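Local coordinates for arginine decarboxylase (Campylobacter jejuni subsp. jejuni, PDB 3NZP), which probably catalyses the pyridoxal-phosphate-dependent decarboxylation of arginine to agmatine, a step in polyamine and spermidine biosynthesis, at residues 23-34 with 48-56; 1-9 with 461-472. All blocks are in the same frame, centred on the assembly; numbering follows the deposited sequence.

Contact 1: residues 23-34 with 48-56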
loop_
_atom_site.group_PDB
_atom_site.type_symbol
_atom_site.label_atom_id
_atom_site.label_comp_id
_atom_site.label_asym_id
_atom_site.label_seq_id
_atom_site.Cartn_x
_atom_site.Cartn_y
_atom_site.Cartn_z
ATOM N N ILE B 23 -10.473 17.013 -22.813
ATOM C CA ILE B 23 -10.977 17.712 -21.647
ATOM C C ILE B 23 -12.112 18.598 -22.147
ATOM O O ILE B 23 -11.895 19.514 -22.936
ATOM C CB ILE B 23 -9.885 18.592 -21.020
ATOM C CG1 ILE B 23 -8.674 17.737 -20.629
ATOM C CG2 ILE B 23 -10.462 19.350 -19.851
ATOM C CD1 ILE B 23 -8.980 16.541 -19.744
ATOM N N ASN B 24 -13.330 18.317 -21.712
ATOM C CA ASN B 24 -14.458 19.106 -22.164
ATOM C C ASN B 24 -14.445 20.487 -21.524
ATOM O O ASN B 24 -15.205 20.747 -20.595
ATOM C CB ASN B 24 -15.767 18.393 -21.831
ATOM C CG ASN B 24 -16.916 18.902 -22.659
ATOM O OD1 ASN B 24 -17.352 20.039 -22.504
ATOM N ND2 ASN B 24 -17.401 18.065 -23.571
ATOM N N TYR B 25 -13.580 21.374 -22.007
ATOM C CA TYR B 25 -13.503 22.713 -21.439
ATOM C C TYR B 25 -13.561 23.809 -22.504
ATOM O O TYR B 25 -14.628 24.385 -22.756
ATOM C CB TYR B 25 -12.237 22.859 -20.590
ATOM C CG TYR B 25 -12.124 24.189 -19.865
ATOM C CD1 TYR B 25 -10.872 24.772 -19.626
ATOM C CD2 TYR B 25 -13.263 24.893 -19.463
ATOM C CE1 TYR B 25 -10.760 26.032 -19.017
ATOM C CE2 TYR B 25 -13.161 26.149 -18.853
ATOM C CZ TYR B 25 -11.908 26.715 -18.637
ATOM O OH TYR B 25 -11.812 27.965 -18.074
ATOM N N GLU B 26 -12.435 24.126 -23.128
ATOM C CA GLU B 26 -12.455 25.165 -24.153
ATOM C C GLU B 26 -12.568 24.470 -25.498
ATOM O O GLU B 26 -13.632 23.965 -25.852
ATOM C CB GLU B 26 -11.171 25.994 -24.108
ATOM C CG GLU B 26 -11.410 27.478 -24.177
ATOM C CD GLU B 26 -11.897 28.047 -22.854
ATOM O OE1 GLU B 26 -12.123 29.276 -22.776
ATOM O OE2 GLU B 26 -12.051 27.265 -21.891
ATOM N N LYS B 27 -11.463 24.440 -26.238
ATOM C CA LYS B 27 -11.426 23.766 -27.527
ATOM C C LYS B 27 -11.470 22.252 -27.340
ATOM O O LYS B 27 -11.289 21.500 -28.298
ATOM C CB LYS B 27 -10.157 24.123 -28.298
ATOM C CG LYS B 27 -10.268 25.392 -29.134
ATOM C CD LYS B 27 -10.255 26.651 -28.287
ATOM C CE LYS B 27 -8.839 27.008 -27.884
ATOM N NZ LYS B 27 -7.946 27.284 -29.049
ATOM N N LYS B 28 -11.705 21.803 -26.112
ATOM C CA LYS B 28 -11.765 20.376 -25.842
ATOM C C LYS B 28 -10.456 19.700 -26.263
ATOM O O LYS B 28 -10.457 18.771 -27.089
ATOM C CB LYS B 28 -12.940 19.754 -26.600
ATOM C CG LYS B 28 -14.256 20.489 -26.393
ATOM C CD LYS B 28 -15.414 19.780 -27.084
ATOM C CE LYS B 28 -16.657 20.646 -27.069
ATOM N NZ LYS B 28 -17.000 21.019 -25.672
ATOM N N PRO B 29 -9.320 20.158 -25.697
ATOM C CA PRO B 29 -7.988 19.619 -25.994
ATOM C C PRO B 29 -7.910 18.120 -25.725
ATOM O O PRO B 29 -8.373 17.652 -24.687
ATOM C CB PRO B 29 -7.081 20.428 -25.073
ATOM C CG PRO B 29 -7.967 20.703 -23.910
ATOM C CD PRO B 29 -9.251 21.110 -24.579
ATOM N N ALA B 30 -7.339 17.372 -26.665
ATOM C CA ALA B 30 -7.206 15.925 -26.519
ATOM C C ALA B 30 -6.003 15.588 -25.656
ATOM O O ALA B 30 -4.935 16.190 -25.792
ATOM C CB ALA B 30 -7.053 15.267 -27.891
ATOM N N ILE B 31 -6.183 14.620 -24.763
ATOM C CA ILE B 31 -5.111 14.198 -23.862
ATOM C C ILE B 31 -3.954 13.619 -24.672
ATOM O O ILE B 31 -2.793 13.932 -24.413
ATOM C CB ILE B 31 -5.640 13.157 -22.850
ATOM C CG1 ILE B 31 -6.671 13.810 -21.937
ATOM C CG2 ILE B 31 -4.525 12.640 -21.991
ATOM C CD1 ILE B 31 -7.431 12.822 -21.102
ATOM N N ILE B 32 -4.284 12.793 -25.662
ATOM C CA ILE B 32 -3.280 12.173 -26.518
ATOM C C ILE B 32 -2.355 13.213 -27.143
ATOM O O ILE B 32 -1.197 12.923 -27.425
ATOM C CB ILE B 32 -3.939 11.376 -27.653
ATOM C CG1 ILE B 32 -2.878 10.631 -28.458
ATOM C CG2 ILE B 32 -4.723 12.315 -28.547
ATOM C CD1 ILE B 32 -2.335 9.427 -27.759
ATOM N N ASP B 33 -2.873 14.418 -27.372
ATOM C CA ASP B 33 -2.081 15.499 -27.964
ATOM C C ASP B 33 -1.097 16.052 -26.947
ATOM O O ASP B 33 0.073 16.291 -27.255
ATOM C CB ASP B 33 -2.976 16.653 -28.431
ATOM C CG ASP B 33 -3.700 16.360 -29.738
ATOM O OD1 ASP B 33 -4.530 17.210 -30.137
ATOM O OD2 ASP B 33 -3.444 15.305 -30.363
ATOM N N ILE B 34 -1.588 16.280 -25.735
ATOM C CA ILE B 34 -0.754 16.809 -24.667
ATOM C C ILE B 34 0.361 15.813 -24.396
ATOM O O ILE B 34 1.517 16.199 -24.216
ATOM C CB ILE B 34 -1.579 17.042 -23.386
ATOM C CG1 ILE B 34 -2.741 17.988 -23.690
ATOM C CG2 ILE B 34 -0.709 17.656 -22.309
ATOM C CD1 ILE B 34 -3.741 18.095 -22.578
ATOM N N LEU B 48 1.894 11.440 -15.139
ATOM C CA LEU B 48 0.696 11.806 -14.416
ATOM C C LEU B 48 0.359 13.247 -14.801
ATOM O O LEU B 48 1.185 14.138 -14.633
ATOM C CB LEU B 48 0.940 11.718 -12.922
ATOM C CG LEU B 48 -0.257 12.172 -12.084
ATOM C CD1 LEU B 48 -1.396 11.197 -12.301
ATOM C CD2 LEU B 48 0.115 12.248 -10.604
ATOM N N LEU B 49 -0.840 13.471 -15.332
ATOM C CA LEU B 49 -1.249 14.818 -15.719
ATOM C C LEU B 49 -2.258 15.386 -14.735
ATOM O O LEU B 49 -3.168 14.682 -14.298
ATOM C CB LEU B 49 -1.866 14.818 -17.114
ATOM C CG LEU B 49 -0.925 14.288 -18.196
ATOM C CD1 LEU B 49 -1.578 14.381 -19.569
ATOM C CD2 LEU B 49 0.346 15.101 -18.157
ATOM N N ARG B 50 -2.083 16.655 -14.377
ATOM C CA ARG B 50 -2.996 17.327 -13.465
ATOM C C ARG B 50 -3.698 18.443 -14.228
ATOM O O ARG B 50 -3.053 19.260 -14.899
ATOM C CB ARG B 50 -2.251 17.933 -12.279
ATOM C CG ARG B 50 -1.684 16.956 -11.292
ATOM C CD ARG B 50 -1.090 17.708 -10.096
ATOM N NE ARG B 50 -0.022 16.951 -9.436
ATOM C CZ ARG B 50 -0.193 15.790 -8.807
ATOM N NH1 ARG B 50 -1.401 15.239 -8.740
ATOM N NH2 ARG B 50 0.849 15.178 -8.259
ATOM N N PHE B 51 -5.020 18.478 -14.118
ATOM C CA PHE B 51 -5.820 19.491 -14.787
ATOM C C PHE B 51 -6.501 20.388 -13.757
ATOM O O PHE B 51 -7.603 20.092 -13.283
ATOM C CB PHE B 51 -6.866 18.815 -15.671
ATOM C CG PHE B 51 -6.281 18.078 -16.834
ATOM C CD1 PHE B 51 -5.853 18.771 -17.964
ATOM C CD2 PHE B 51 -6.161 16.690 -16.805
ATOM C CE1 PHE B 51 -5.319 18.098 -19.049
ATOM C CE2 PHE B 51 -5.625 15.999 -17.887
ATOM C CZ PHE B 51 -5.204 16.706 -19.018
ATOM N N PRO B 52 -5.851 21.503 -13.396
ATOM C CA PRO B 52 -6.404 22.433 -12.417
ATOM C C PRO B 52 -7.862 22.772 -12.698
ATOM O O PRO B 52 -8.665 22.887 -11.774
ATOM C CB PRO B 52 -5.502 23.651 -12.545
ATOM C CG PRO B 52 -4.207 23.065 -12.959
ATOM C CD PRO B 52 -4.618 22.044 -13.979
ATOM N N HIS B 53 -8.215 22.928 -13.968
ATOM C CA HIS B 53 -9.590 23.252 -14.317
ATOM C C HIS B 53 -10.594 22.289 -13.685
ATOM O O HIS B 53 -11.630 22.711 -13.169
ATOM C CB HIS B 53 -9.772 23.260 -15.841
ATOM C CG HIS B 53 -11.206 23.249 -16.272
ATOM N ND1 HIS B 53 -11.810 22.132 -16.813
ATOM C CD2 HIS B 53 -12.167 24.202 -16.202
ATOM C CE1 HIS B 53 -13.081 22.399 -17.059
ATOM N NE2 HIS B 53 -13.323 23.647 -16.697
ATOM N N LEU B 54 -10.288 20.998 -13.732
ATOM C CA LEU B 54 -11.167 19.991 -13.154
ATOM C C LEU B 54 -11.356 20.264 -11.666
ATOM O O LEU B 54 -12.454 20.116 -11.126
ATOM C CB LEU B 54 -10.578 18.595 -13.369
ATOM C CG LEU B 54 -11.112 17.810 -14.575
ATOM C CD1 LEU B 54 -11.352 18.745 -15.720
ATOM C CD2 LEU B 54 -10.114 16.722 -14.971
ATOM N N ILE B 55 -10.278 20.683 -11.013
ATOM C CA ILE B 55 -10.325 20.983 -9.592
ATOM C C ILE B 55 -11.326 22.094 -9.356
ATOM O O ILE B 55 -12.137 22.029 -8.429
ATOM C CB ILE B 55 -8.945 21.407 -9.068
ATOM C CG1 ILE B 55 -7.918 20.337 -9.403
ATOM C CG2 ILE B 55 -8.975 21.544 -7.554
ATOM C CD1 ILE B 55 -6.557 20.664 -8.919
ATOM N N GLN B 56 -11.269 23.115 -10.203
ATOM C CA GLN B 56 -12.192 24.240 -10.103
ATOM C C GLN B 56 -13.624 23.732 -10.296
ATOM O O GLN B 56 -14.490 23.958 -9.451
ATOM C CB GLN B 56 -11.846 25.283 -11.161
ATOM C CG GLN B 56 -12.793 26.458 -11.243
ATOM C CD GLN B 56 -12.360 27.429 -12.319
ATOM O OE1 GLN B 56 -11.494 28.281 -12.091
ATOM N NE2 GLN B 56 -12.935 27.288 -13.514
#
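Y25 lays its ring over the imidazole of H53 in a face-to-face stack, with centroids 3.5 Å apart and planes at 18°. CD2 of Y25 lies over NE2 of H53, while CB of Y25 sits above the same imidazole, 4.0 Å from its centroid. Both residues hold CG anti to the backbone N (chi1 -175° for Y25, 166° for H53), which carries each ring off its own backbone toward the other segment, where the two overlap. OE2 of E26 lies over the opposite face of the Y25 ring, at a place this resolution leaves uncertain.

Deeper in, the contact is wholly apolar. CD1 of I23 stands almost on the normal of the F51 ring, 3.8 Å from its centroid, a CH-pi contact. I34 approaches the same ring in its plane, its CD1 3.9 Å from CE1 of F51. Next to it along the strand, CD1 of L49 meets CG2 of I31 at 4.2 Å. I538 of strand 534-540 and I333 of strand 330-341 extend the same core. Helix 31-40 thus packs through I31 and I34 on L49 and F51, while strand 21-23 and the turn after it meet the first turn of helix 52-72 through H53 and L54, a helix-on-sheet hydrophobic core on the mixed sheet that accompanies the TIM barrel in this decarboxylase family.

Contact 2: residues 1-9 with 461-472; sequences MMDYGIDIW and PIMPLDRLDEEP
Y4 lies flat against the chain around M463 and P464, where the N-terminal type I' beta turn from D3 to I6 packs on strand 462-464 of the mixed beta sheet. Its CG is anti to the carbonyl carbon (chi1 -67°), and one ring face is turned to the strand. CD of P464 comes over that face, off-centre, 3.7 Å from the ring centroid. CB of M463 touches CG of Y4 nearer the root of the ring. On the opposite face lies CG of selenomethionine M2, whose chain bends at chi2 and chi3; that same CG also meets CG of P472 at 3.7 Å. At the ring edge, near its plane, CD2 of L468 reaches CE2 of Y4 at 3.6 Å. The phenol is thus enclosed on both faces and along an edge, and its OH is hydrogen-bonded to the carbonyl O of F498.

The exposed M1, also selenomethionine, is poorly ordered, so its approach to the backbone of 468-470 is doubtful. At the other end, P461 lies over the indole of W9: its CB is 3.3 Å from the centroid of the five-membered ring and only 6° from the normal, a CH-pi contact. The P461 side chain is about 10 Å from that of R323, which binds pyridoxal phosphate, so this is packing near the site and not part of it. CA of I6 lies over the other indole face, toward the rim. In selenomethionine M463, CG sits between the backbone N and the carbonyl carbon; with chi2 extended and a bend at chi3, this carries SE to the indole edge, 4.0 Å from CZ2 of W9, a Met-aromatic contact. The indole's rotation is fixed within the N-terminal segment by a hydrogen bond: NE1 of W9 donates to O of Y4 over 3.1 Å, the N-H···O angle being 161° and the oxygen almost in the indole plane.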
loop_
_atom_site.group_PDB
_atom_site.type_symbol
_atom_site.label_atom_id
_atom_site.label_comp_id
_atom_site.label_asym_id
_atom_site.label_seq_id
_atom_site.Cartn_x
_atom_site.Cartn_y
_atom_site.Cartn_z
HETATM N N MSE B 1 -21.417 4.041 -29.634
HETATM C CA MSE B 1 -20.357 3.005 -29.777
HETATM C C MSE B 1 -19.646 2.873 -28.445
HETATM O O MSE B 1 -20.082 3.446 -27.451
HETATM C CB MSE B 1 -19.343 3.424 -30.843
HETATM C CG MSE B 1 -18.410 2.297 -31.259
HETATM SE SE MSE B 1 -16.829 2.879 -32.212
HETATM C CE MSE B 1 -17.516 2.850 -34.017
HETATM N N MSE B 2 -18.551 2.118 -28.433
HETATM C CA MSE B 2 -17.754 1.916 -27.229
HETATM C C MSE B 2 -17.257 3.262 -26.687
HETATM O O MSE B 2 -16.488 3.960 -27.352
HETATM C CB MSE B 2 -16.560 1.024 -27.557
HETATM C CG MSE B 2 -15.578 0.846 -26.419
HETATM SE SE MSE B 2 -16.135 -0.470 -25.113
HETATM C CE MSE B 2 -17.398 0.603 -24.087
ATOM N N ASP B 3 -17.698 3.621 -25.482
ATOM C CA ASP B 3 -17.290 4.881 -24.860
ATOM C C ASP B 3 -16.609 4.632 -23.516
ATOM O O ASP B 3 -16.241 5.575 -22.807
ATOM C CB ASP B 3 -18.505 5.801 -24.670
ATOM C CG ASP B 3 -19.502 5.264 -23.646
ATOM O OD1 ASP B 3 -19.818 4.052 -23.688
ATOM O OD2 ASP B 3 -19.975 6.057 -22.804
ATOM N N TYR B 4 -16.445 3.357 -23.173
ATOM C CA TYR B 4 -15.806 2.976 -21.922
ATOM C C TYR B 4 -16.528 3.603 -20.719
ATOM O O TYR B 4 -15.910 3.903 -19.698
ATOM C CB TYR B 4 -14.330 3.400 -21.947
ATOM C CG TYR B 4 -13.501 2.645 -22.974
ATOM C CD1 TYR B 4 -13.043 1.342 -22.715
ATOM C CD2 TYR B 4 -13.225 3.202 -24.231
ATOM C CE1 TYR B 4 -12.339 0.611 -23.682
ATOM C CE2 TYR B 4 -12.522 2.475 -25.205
ATOM C CZ TYR B 4 -12.087 1.183 -24.921
ATOM O OH TYR B 4 -11.439 0.457 -25.881
ATOM N N GLY B 5 -17.839 3.786 -20.855
ATOM C CA GLY B 5 -18.638 4.370 -19.793
ATOM C C GLY B 5 -18.234 5.788 -19.446
ATOM O O GLY B 5 -18.481 6.264 -18.336
ATOM N N ILE B 6 -17.620 6.475 -20.396
ATOM C CA ILE B 6 -17.173 7.835 -20.157
ATOM C C ILE B 6 -18.306 8.722 -19.653
ATOM O O ILE B 6 -18.074 9.817 -19.141
ATOM C CB ILE B 6 -16.574 8.440 -21.441
ATOM C CG1 ILE B 6 -15.926 9.795 -21.133
ATOM C CG2 ILE B 6 -17.646 8.538 -22.497
ATOM C CD1 ILE B 6 -15.144 10.394 -22.289
ATOM N N ASP B 7 -19.538 8.248 -19.787
ATOM C CA ASP B 7 -20.679 9.031 -19.344
ATOM C C ASP B 7 -21.035 8.780 -17.888
ATOM O O ASP B 7 -21.628 9.636 -17.231
ATOM C CB ASP B 7 -21.882 8.748 -20.241
ATOM C CG ASP B 7 -21.899 9.629 -21.491
ATOM O OD1 ASP B 7 -22.743 9.374 -22.378
ATOM O OD2 ASP B 7 -21.084 10.578 -21.582
ATOM N N ILE B 8 -20.657 7.611 -17.384
ATOM C CA ILE B 8 -20.935 7.256 -15.999
ATOM C C ILE B 8 -19.952 7.942 -15.049
ATOM O O ILE B 8 -20.331 8.815 -14.264
ATOM C CB ILE B 8 -20.832 5.750 -15.804
ATOM C CG1 ILE B 8 -21.746 5.037 -16.798
ATOM C CG2 ILE B 8 -21.186 5.388 -14.386
ATOM C CD1 ILE B 8 -21.657 3.518 -16.727
ATOM N N TRP B 9 -18.685 7.547 -15.133
ATOM C CA TRP B 9 -17.641 8.106 -14.280
ATOM C C TRP B 9 -17.103 9.423 -14.816
ATOM O O TRP B 9 -16.573 10.239 -14.063
ATOM C CB TRP B 9 -16.465 7.132 -14.153
ATOM C CG TRP B 9 -15.763 6.872 -15.452
ATOM C CD1 TRP B 9 -16.017 5.860 -16.327
ATOM C CD2 TRP B 9 -14.754 7.693 -16.066
ATOM N NE1 TRP B 9 -15.239 5.999 -17.449
ATOM C CE2 TRP B 9 -14.457 7.112 -17.319
ATOM C CE3 TRP B 9 -14.084 8.859 -15.682
ATOM C CZ2 TRP B 9 -13.513 7.662 -18.196
ATOM C CZ3 TRP B 9 -13.140 9.410 -16.560
ATOM C CH2 TRP B 9 -12.868 8.808 -17.800
ATOM N N PRO B 461 -11.420 3.788 -13.747
ATOM C CA PRO B 461 -11.797 3.670 -15.152
ATOM C C PRO B 461 -10.572 3.638 -16.041
ATOM O O PRO B 461 -9.603 4.365 -15.813
ATOM C CB PRO B 461 -12.675 4.900 -15.384
ATOM C CG PRO B 461 -12.201 5.877 -14.343
ATOM C CD PRO B 461 -12.004 4.994 -13.138
ATOM N N ILE B 462 -10.619 2.785 -17.060
ATOM C CA ILE B 462 -9.499 2.637 -17.993
ATOM C C ILE B 462 -9.965 2.692 -19.444
ATOM O O ILE B 462 -10.848 1.936 -19.830
ATOM C CB ILE B 462 -8.802 1.297 -17.742
ATOM C CG1 ILE B 462 -8.251 1.276 -16.321
ATOM C CG2 ILE B 462 -7.718 1.081 -18.766
ATOM C CD1 ILE B 462 -7.735 -0.066 -15.879
HETATM N N MSE B 463 -9.380 3.583 -20.239
HETATM C CA MSE B 463 -9.751 3.696 -21.650
HETATM C C MSE B 463 -8.598 4.263 -22.472
HETATM O O MSE B 463 -7.826 5.087 -21.976
HETATM C CB MSE B 463 -10.957 4.611 -21.831
HETATM C CG MSE B 463 -10.628 6.069 -21.619
HETATM SE SE MSE B 463 -12.138 7.207 -21.960
HETATM C CE MSE B 463 -12.215 7.030 -23.883
ATOM N N PRO B 464 -8.465 3.836 -23.737
ATOM C CA PRO B 464 -7.392 4.320 -24.604
ATOM C C PRO B 464 -7.523 5.814 -24.829
ATOM O O PRO B 464 -8.618 6.361 -24.731
ATOM C CB PRO B 464 -7.612 3.543 -25.887
ATOM C CG PRO B 464 -8.255 2.285 -25.407
ATOM C CD PRO B 464 -9.243 2.793 -24.415
ATOM N N LEU B 465 -6.417 6.474 -25.147
ATOM C CA LEU B 465 -6.464 7.908 -25.368
ATOM C C LEU B 465 -6.972 8.316 -26.740
ATOM O O LEU B 465 -7.401 9.455 -26.938
ATOM C CB LEU B 465 -5.091 8.524 -25.139
ATOM C CG LEU B 465 -4.833 8.974 -23.698
ATOM C CD1 LEU B 465 -4.946 7.784 -22.762
ATOM C CD2 LEU B 465 -3.451 9.613 -23.613
ATOM N N ASP B 466 -6.921 7.387 -27.682
ATOM C CA ASP B 466 -7.355 7.658 -29.040
ATOM C C ASP B 466 -7.852 6.373 -29.681
ATOM O O ASP B 466 -7.946 5.330 -29.026
ATOM C CB ASP B 466 -6.188 8.220 -29.855
ATOM C CG ASP B 466 -5.107 7.181 -30.120
ATOM O OD1 ASP B 466 -4.087 7.523 -30.764
ATOM O OD2 ASP B 466 -5.270 6.013 -29.689
ATOM N N ARG B 467 -8.153 6.457 -30.973
ATOM C CA ARG B 467 -8.642 5.319 -31.736
ATOM C C ARG B 467 -10.023 4.901 -31.215
ATOM O O ARG B 467 -10.422 3.742 -31.324
ATOM C CB ARG B 467 -7.654 4.161 -31.619
ATOM C CG ARG B 467 -7.491 3.362 -32.891
ATOM C CD ARG B 467 -6.536 2.211 -32.672
ATOM N NE ARG B 467 -5.215 2.696 -32.278
ATOM C CZ ARG B 467 -4.196 2.865 -33.112
ATOM N NH1 ARG B 467 -3.035 3.321 -32.648
ATOM N NH2 ARG B 467 -4.336 2.557 -34.401
ATOM N N LEU B 468 -10.752 5.870 -30.665
ATOM C CA LEU B 468 -12.086 5.643 -30.103
ATOM C C LEU B 468 -13.183 5.580 -31.152
ATOM O O LEU B 468 -14.258 5.025 -30.901
ATOM C CB LEU B 468 -12.407 6.741 -29.087
ATOM C CG LEU B 468 -11.510 6.700 -27.848
ATOM C CD1 LEU B 468 -11.649 7.995 -27.045
ATOM C CD2 LEU B 468 -11.880 5.474 -27.018
ATOM N N ASP B 469 -12.913 6.168 -32.316
ATOM C CA ASP B 469 -13.867 6.166 -33.423
ATOM C C ASP B 469 -13.987 4.742 -33.985
ATOM O O ASP B 469 -14.909 4.437 -34.737
ATOM C CB ASP B 469 -13.403 7.146 -34.505
ATOM C CG ASP B 469 -11.948 6.926 -34.916
ATOM O OD1 ASP B 469 -11.371 7.828 -35.562
ATOM O OD2 ASP B 469 -11.377 5.860 -34.599
ATOM N N GLU B 470 -13.052 3.877 -33.590
ATOM C CA GLU B 470 -13.023 2.478 -34.014
ATOM C C GLU B 470 -13.518 1.589 -32.883
ATOM O O GLU B 470 -13.368 1.922 -31.711
ATOM C CB GLU B 470 -11.604 2.062 -34.372
ATOM C CG GLU B 470 -11.019 2.823 -35.533
ATOM C CD GLU B 470 -9.517 2.649 -35.637
ATOM O OE1 GLU B 470 -9.046 1.485 -35.645
ATOM O OE2 GLU B 470 -8.809 3.683 -35.709
ATOM N N GLU B 471 -14.091 0.446 -33.236
ATOM C CA GLU B 471 -14.617 -0.485 -32.246
ATOM C C GLU B 471 -13.547 -1.483 -31.797
ATOM O O GLU B 471 -13.016 -2.234 -32.610
ATOM C CB GLU B 471 -15.809 -1.231 -32.849
ATOM C CG GLU B 471 -16.515 -2.209 -31.926
ATOM C CD GLU B 471 -17.314 -1.525 -30.834
ATOM O OE1 GLU B 471 -18.064 -0.569 -31.137
ATOM O OE2 GLU B 471 -17.199 -1.953 -29.669
ATOM N N PRO B 472 -13.215 -1.501 -30.493
ATOM C CA PRO B 472 -12.201 -2.427 -29.966
ATOM C C PRO B 472 -12.642 -3.874 -30.124
ATOM O O PRO B 472 -13.814 -4.194 -29.963
ATOM C CB PRO B 472 -12.090 -2.020 -28.504
ATOM C CG PRO B 472 -13.488 -1.574 -28.187
ATOM C CD PRO B 472 -13.817 -0.719 -29.400
#

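Contacts 1 and 2 both reach the mixed sheet, with centres 16 Å apart. They meet directly where I31 of contact 1 packs on L465 of contact 2, CG2 to CD2 at 3.6 Å. Contact 1 joins residues close in sequence and uses strand 47-50; contact 2 brings the chain start to strand 462-464, more than 450 residues on. Both are mainly buried, but contact 2 runs out to the surface at M1 and residues 469-471, whereas contact 1 has no fully exposed touching residue. Neither has a hydrogen bond across its segments. Branched aliphatic groups and an aromatic stack dominate contact 1, prolines and a selenomethionine around two aromatic rings contact 2.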